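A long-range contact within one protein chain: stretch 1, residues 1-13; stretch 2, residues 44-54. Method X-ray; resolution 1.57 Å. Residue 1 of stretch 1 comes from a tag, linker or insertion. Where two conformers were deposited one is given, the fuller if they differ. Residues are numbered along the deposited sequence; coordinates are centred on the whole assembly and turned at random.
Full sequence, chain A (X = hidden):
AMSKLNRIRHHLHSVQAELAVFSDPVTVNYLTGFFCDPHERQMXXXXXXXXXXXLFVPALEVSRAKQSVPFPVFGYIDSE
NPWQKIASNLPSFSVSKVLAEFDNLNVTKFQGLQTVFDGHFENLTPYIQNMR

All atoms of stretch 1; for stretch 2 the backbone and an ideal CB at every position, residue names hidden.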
# COMPACT_ATOMS: atom_id res chain seq x y z
N ALA A 1 26.89 4.77 11.56
CA ALA A 1 26.22 3.48 11.91
C ALA A 1 24.80 3.76 12.41
O ALA A 1 23.82 3.37 11.77
CB ALA A 1 27.03 2.73 12.97
N MSE A 2 24.71 4.43 13.56
CA MSE A 2 23.46 4.96 14.07
C MSE A 2 23.23 6.38 13.57
O MSE A 2 22.24 7.02 13.92
CB MSE A 2 23.47 4.95 15.61
CG MSE A 2 23.17 3.60 16.24
SE MSE A 2 21.30 3.08 16.05
CE MSE A 2 20.45 4.52 17.06
N SER A 3 24.16 6.87 12.75
CA SER A 3 24.15 8.24 12.24
C SER A 3 22.83 8.64 11.56
O SER A 3 22.25 9.68 11.88
CB SER A 3 25.32 8.43 11.26
OG SER A 3 25.22 9.66 10.56
N LYS A 4 22.37 7.80 10.64
CA LYS A 4 21.14 8.06 9.89
C LYS A 4 19.93 8.05 10.81
O LYS A 4 19.08 8.94 10.74
CB LYS A 4 20.96 7.04 8.77
CG LYS A 4 22.08 7.02 7.74
CD LYS A 4 22.02 5.75 6.90
CE LYS A 4 23.17 5.67 5.92
NZ LYS A 4 23.22 4.33 5.26
N LEU A 5 19.86 7.05 11.68
CA LEU A 5 18.73 6.93 12.60
C LEU A 5 18.70 8.06 13.63
O LEU A 5 17.63 8.56 13.97
CB LEU A 5 18.70 5.55 13.27
CG LEU A 5 18.19 4.40 12.38
CD1 LEU A 5 18.49 3.03 12.98
CD2 LEU A 5 16.70 4.56 12.08
N ASN A 6 19.88 8.47 14.12
CA ASN A 6 19.97 9.62 15.02
C ASN A 6 19.48 10.90 14.35
O ASN A 6 18.74 11.68 14.95
CB ASN A 6 21.41 9.82 15.52
CG ASN A 6 21.86 8.74 16.50
OD1 ASN A 6 21.06 8.15 17.22
ND2 ASN A 6 23.17 8.48 16.53
N ARG A 7 19.87 11.10 13.09
CA ARG A 7 19.39 12.25 12.32
C ARG A 7 17.87 12.26 12.14
O ARG A 7 17.24 13.31 12.27
CB ARG A 7 20.09 12.32 10.97
CG ARG A 7 21.40 13.08 11.01
CD ARG A 7 22.06 13.07 9.66
NE ARG A 7 22.81 11.83 9.44
CZ ARG A 7 23.26 11.43 8.26
NH1 ARG A 7 23.04 12.15 7.17
NH2 ARG A 7 23.94 10.29 8.16
N ILE A 8 17.30 11.10 11.83
CA ILE A 8 15.84 10.97 11.70
C ILE A 8 15.16 11.33 13.02
O ILE A 8 14.18 12.08 13.03
CB ILE A 8 15.42 9.56 11.21
CG1 ILE A 8 15.90 9.36 9.77
CG2 ILE A 8 13.90 9.37 11.31
CD1 ILE A 8 15.80 7.94 9.28
N ARG A 9 15.71 10.82 14.12
CA ARG A 9 15.17 11.10 15.45
C ARG A 9 15.15 12.60 15.75
O ARG A 9 14.14 13.13 16.23
CB ARG A 9 15.98 10.34 16.51
CG ARG A 9 15.34 10.35 17.89
CD ARG A 9 16.17 9.56 18.89
NE ARG A 9 17.49 10.15 19.05
CZ ARG A 9 17.75 11.20 19.83
NH1 ARG A 9 16.77 11.78 20.51
NH2 ARG A 9 18.98 11.67 19.91
N HIS A 10 16.26 13.28 15.46
CA HIS A 10 16.33 14.73 15.68
C HIS A 10 15.39 15.49 14.76
O HIS A 10 14.80 16.50 15.15
CB HIS A 10 17.77 15.22 15.54
CG HIS A 10 18.66 14.83 16.68
ND1 HIS A 10 18.51 15.36 17.95
CD2 HIS A 10 19.69 13.96 16.76
CE1 HIS A 10 19.42 14.83 18.75
NE2 HIS A 10 20.15 13.98 18.05
N HIS A 11 15.24 14.99 13.53
CA HIS A 11 14.34 15.59 12.56
C HIS A 11 12.88 15.54 13.02
O HIS A 11 12.11 16.46 12.74
CB HIS A 11 14.48 14.91 11.20
CG HIS A 11 13.44 15.34 10.21
ND1 HIS A 11 13.35 16.63 9.74
CD2 HIS A 11 12.45 14.64 9.61
CE1 HIS A 11 12.35 16.71 8.88
NE2 HIS A 11 11.78 15.52 8.79
N LEU A 12 12.51 14.47 13.71
CA LEU A 12 11.17 14.37 14.26
C LEU A 12 10.86 15.55 15.18
O LEU A 12 9.71 16.00 15.23
CB LEU A 12 10.96 13.04 14.99
CG LEU A 12 11.03 11.74 14.18
CD1 LEU A 12 10.93 10.55 15.11
CD2 LEU A 12 9.93 11.66 13.11
N HIS A 13 11.87 16.07 15.87
CA HIS A 13 11.69 17.26 16.72
C HIS A 13 11.29 18.50 15.90
O HIS A 13 10.51 19.33 16.37
CB HIS A 13 12.93 17.56 17.58
CG HIS A 13 13.45 16.38 18.35
ND1 HIS A 13 14.79 16.16 18.57
CD2 HIS A 13 12.80 15.35 18.96
CE1 HIS A 13 14.96 15.06 19.27
NE2 HIS A 13 13.76 14.55 19.52
N UNK A 44 8.31 -3.80 10.88
CA UNK A 44 8.31 -2.35 11.05
C UNK A 44 9.51 -1.94 11.88
O UNK A 44 9.84 -2.60 12.87
CB UNK A 44 7.01 -1.87 11.71
N UNK A 45 10.12 -0.83 11.49
CA UNK A 45 11.14 -0.19 12.31
C UNK A 45 10.52 1.07 12.90
O UNK A 45 10.17 2.00 12.18
CB UNK A 45 12.40 0.13 11.50
N UNK A 46 10.39 1.07 14.23
CA UNK A 46 9.78 2.18 14.94
C UNK A 46 10.86 3.12 15.45
O UNK A 46 11.68 2.73 16.28
CB UNK A 46 8.91 1.68 16.10
N UNK A 47 10.86 4.34 14.93
CA UNK A 47 11.85 5.35 15.30
C UNK A 47 11.15 6.44 16.11
O UNK A 47 10.40 7.26 15.57
CB UNK A 47 12.53 5.94 14.06
N UNK A 48 11.36 6.40 17.42
CA UNK A 48 10.80 7.38 18.34
C UNK A 48 11.69 8.60 18.40
O UNK A 48 12.88 8.52 18.12
CB UNK A 48 10.62 6.78 19.74
N UNK A 49 11.10 9.72 18.81
CA UNK A 49 11.81 10.98 18.97
C UNK A 49 12.76 10.99 20.17
O UNK A 49 13.68 11.81 20.21
CB UNK A 49 10.80 12.12 19.11
N UNK A 50 12.55 10.09 21.13
CA UNK A 50 13.15 10.22 22.46
C UNK A 50 13.85 8.97 23.02
O UNK A 50 14.20 8.93 24.20
CB UNK A 50 12.06 10.64 23.44
N UNK A 51 14.06 7.97 22.18
CA UNK A 51 14.69 6.73 22.62
C UNK A 51 15.26 5.95 21.44
O UNK A 51 15.07 6.35 20.29
CB UNK A 51 13.68 5.87 23.38
N UNK A 52 15.95 4.85 21.72
CA UNK A 52 16.48 4.01 20.65
C UNK A 52 15.36 3.41 19.81
O UNK A 52 14.26 3.20 20.32
CB UNK A 52 17.35 2.90 21.23
N UNK A 53 15.63 3.15 18.52
CA UNK A 53 14.63 2.51 17.66
C UNK A 53 14.25 1.12 18.16
O UNK A 53 14.99 0.52 18.94
CB UNK A 53 15.15 2.42 16.23
N UNK A 54 13.11 0.63 17.69
CA UNK A 54 12.67 -0.73 18.00
C UNK A 54 12.27 -1.40 16.70
O UNK A 54 11.49 -0.85 15.93
CB UNK A 54 11.51 -0.73 19.00

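The helix, 3-13, turns Leu5, Ile8 and Leu12 toward stretch 2, and Met2, just before it, points the same way. The strand of stretch 2, 44-48, crosses the helix at 54° with the axes 8.3 Å apart at closest approach. Alternation along the strand decides much of what follows.

Positions 44 and 46 have extended backbone angles, which favour beta-branched or aromatic residues, and nothing of the helix lies within 5.5 Å of either ideal CB; stretch 1 therefore sets no limit on size or polarity. Both are phenylalanine, Phe44 and Phe46.

Position 45 points toward the helix but starts too far away for a short side chain to touch it. A longer aliphatic residue, leucine, isoleucine or methionine, could reach the methyls of Leu5. It is Leu45, whose CD2 lies 4.0 Å from Leu5 CD2.

Position 47 faces the helix, with three residues of it around its ideal CB, which sits 4.6 Å from Ile8 CG2, 4.8 Å from Leu5 CD2 and 5.0 Å from Leu12 CD1. This hollow lined with methyls favours a compact apolar side chain; valine would fill it, and isoleucine might, and the strand backbone favours beta-branching. Val47 spreads its two methyls: CG2 packs 3.7 Å from Leu5 CD2, and CG1 lies 3.9 Å from Ile8 CG2.

Position 48 points away, so the helix hardly constrains its side chain. It is Tyr48; its backbone matters more, since O lies 3.1 Å from Arg9 CG.

At position 49 the strand has ended, and phi/psi of -71/-20 rules out little. CB points sideways, so a flexible side chain, such as glutamate, glutamine or lysine, could start against the helix and run outward. Glu49 rests its CB against His13 CD2 (3.8 Å) and Leu12 CB (4.2 Å), and the rest of the side chain runs outward, while its backbone O accepts two hydrogen bonds, from Arg9 NH1 (3.1 Å) and His13 NE2 (2.8 Å). These bonds do not depend on residue type.

Positions 50 and 51 point away, leaving room for polar groups. Asp50 and Arg51 pair with each other in a salt bridge, Arg51 NE to Asp50 OD1 at 2.9 Å.

Position 52 also points away, with Met2 CE 5.4 Å from its ideal CB; small or polar residues would fit. The end of Asp52 comes nearer, OD1 lying 3.7 Å from Met2 CE.

Position 53 turns back toward the helix, its ideal CB 4.7 Å from Leu5 CD1. Phi of -62° allows proline, though valine or leucine could also pack. Pro53 sets CG 3.9 Å from Leu5 CD1 and CD 3.8 Å from Met2 CE.

Position 54 is extended and out of reach, so a strand-favouring residue suits; it is Ile54, its backbone paired with that of Phe46.

Stretch 2 44-54: FLFVYEDRDPI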
# COMPACT_ATOMS: atom_id res chain seq x y z
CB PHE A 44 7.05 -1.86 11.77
CG PHE A 44 5.77 -2.16 11.04
CD1 PHE A 44 5.44 -1.48 9.86
CD2 PHE A 44 4.89 -3.12 11.53
CE1 PHE A 44 4.25 -1.77 9.19
CE2 PHE A 44 3.71 -3.41 10.86
CZ PHE A 44 3.38 -2.73 9.69
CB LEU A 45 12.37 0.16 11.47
CG LEU A 45 13.52 0.90 12.16
CD1 LEU A 45 14.16 0.06 13.26
CD2 LEU A 45 14.56 1.32 11.13
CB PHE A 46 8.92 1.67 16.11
CG PHE A 46 7.78 0.79 15.69
CD1 PHE A 46 6.60 1.35 15.19
CD2 PHE A 46 7.88 -0.60 15.77
CE1 PHE A 46 5.54 0.53 14.80
CE2 PHE A 46 6.83 -1.42 15.38
CZ PHE A 46 5.65 -0.86 14.89
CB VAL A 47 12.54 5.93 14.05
CG1 VAL A 47 13.56 7.01 14.45
CG2 VAL A 47 13.22 4.82 13.25
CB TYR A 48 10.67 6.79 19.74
CG TYR A 48 9.51 5.86 19.94
CD1 TYR A 48 8.23 6.35 20.18
CD2 TYR A 48 9.70 4.48 19.94
CE1 TYR A 48 7.15 5.49 20.39
CE2 TYR A 48 8.63 3.61 20.15
CZ TYR A 48 7.37 4.12 20.37
OH TYR A 48 6.32 3.25 20.58
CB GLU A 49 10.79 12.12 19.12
CG GLU A 49 9.88 11.95 20.35
CD GLU A 49 8.81 13.02 20.52
OE1 GLU A 49 8.86 14.06 19.82
OE2 GLU A 49 7.92 12.82 21.37
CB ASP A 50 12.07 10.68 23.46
CG ASP A 50 10.89 9.72 23.54
OD1 ASP A 50 10.87 8.72 22.79
OD2 ASP A 50 9.97 9.97 24.36
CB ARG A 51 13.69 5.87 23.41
CG ARG A 51 12.56 5.28 22.56
CD ARG A 51 11.38 4.87 23.43
NE ARG A 51 10.58 6.02 23.85
CZ ARG A 51 9.80 6.05 24.93
NH1 ARG A 51 9.72 5.00 25.73
NH2 ARG A 51 9.11 7.15 25.21
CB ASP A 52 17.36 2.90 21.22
CG ASP A 52 18.78 3.36 21.47
OD1 ASP A 52 19.52 3.55 20.49
OD2 ASP A 52 19.14 3.52 22.65
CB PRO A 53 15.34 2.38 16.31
CG PRO A 53 16.48 3.30 16.36
CD PRO A 53 16.87 3.45 17.79
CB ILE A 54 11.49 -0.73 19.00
CG1 ILE A 54 11.89 -0.01 20.29
CG2 ILE A 54 11.02 -2.16 19.29
CD1 ILE A 54 10.80 0.13 21.31
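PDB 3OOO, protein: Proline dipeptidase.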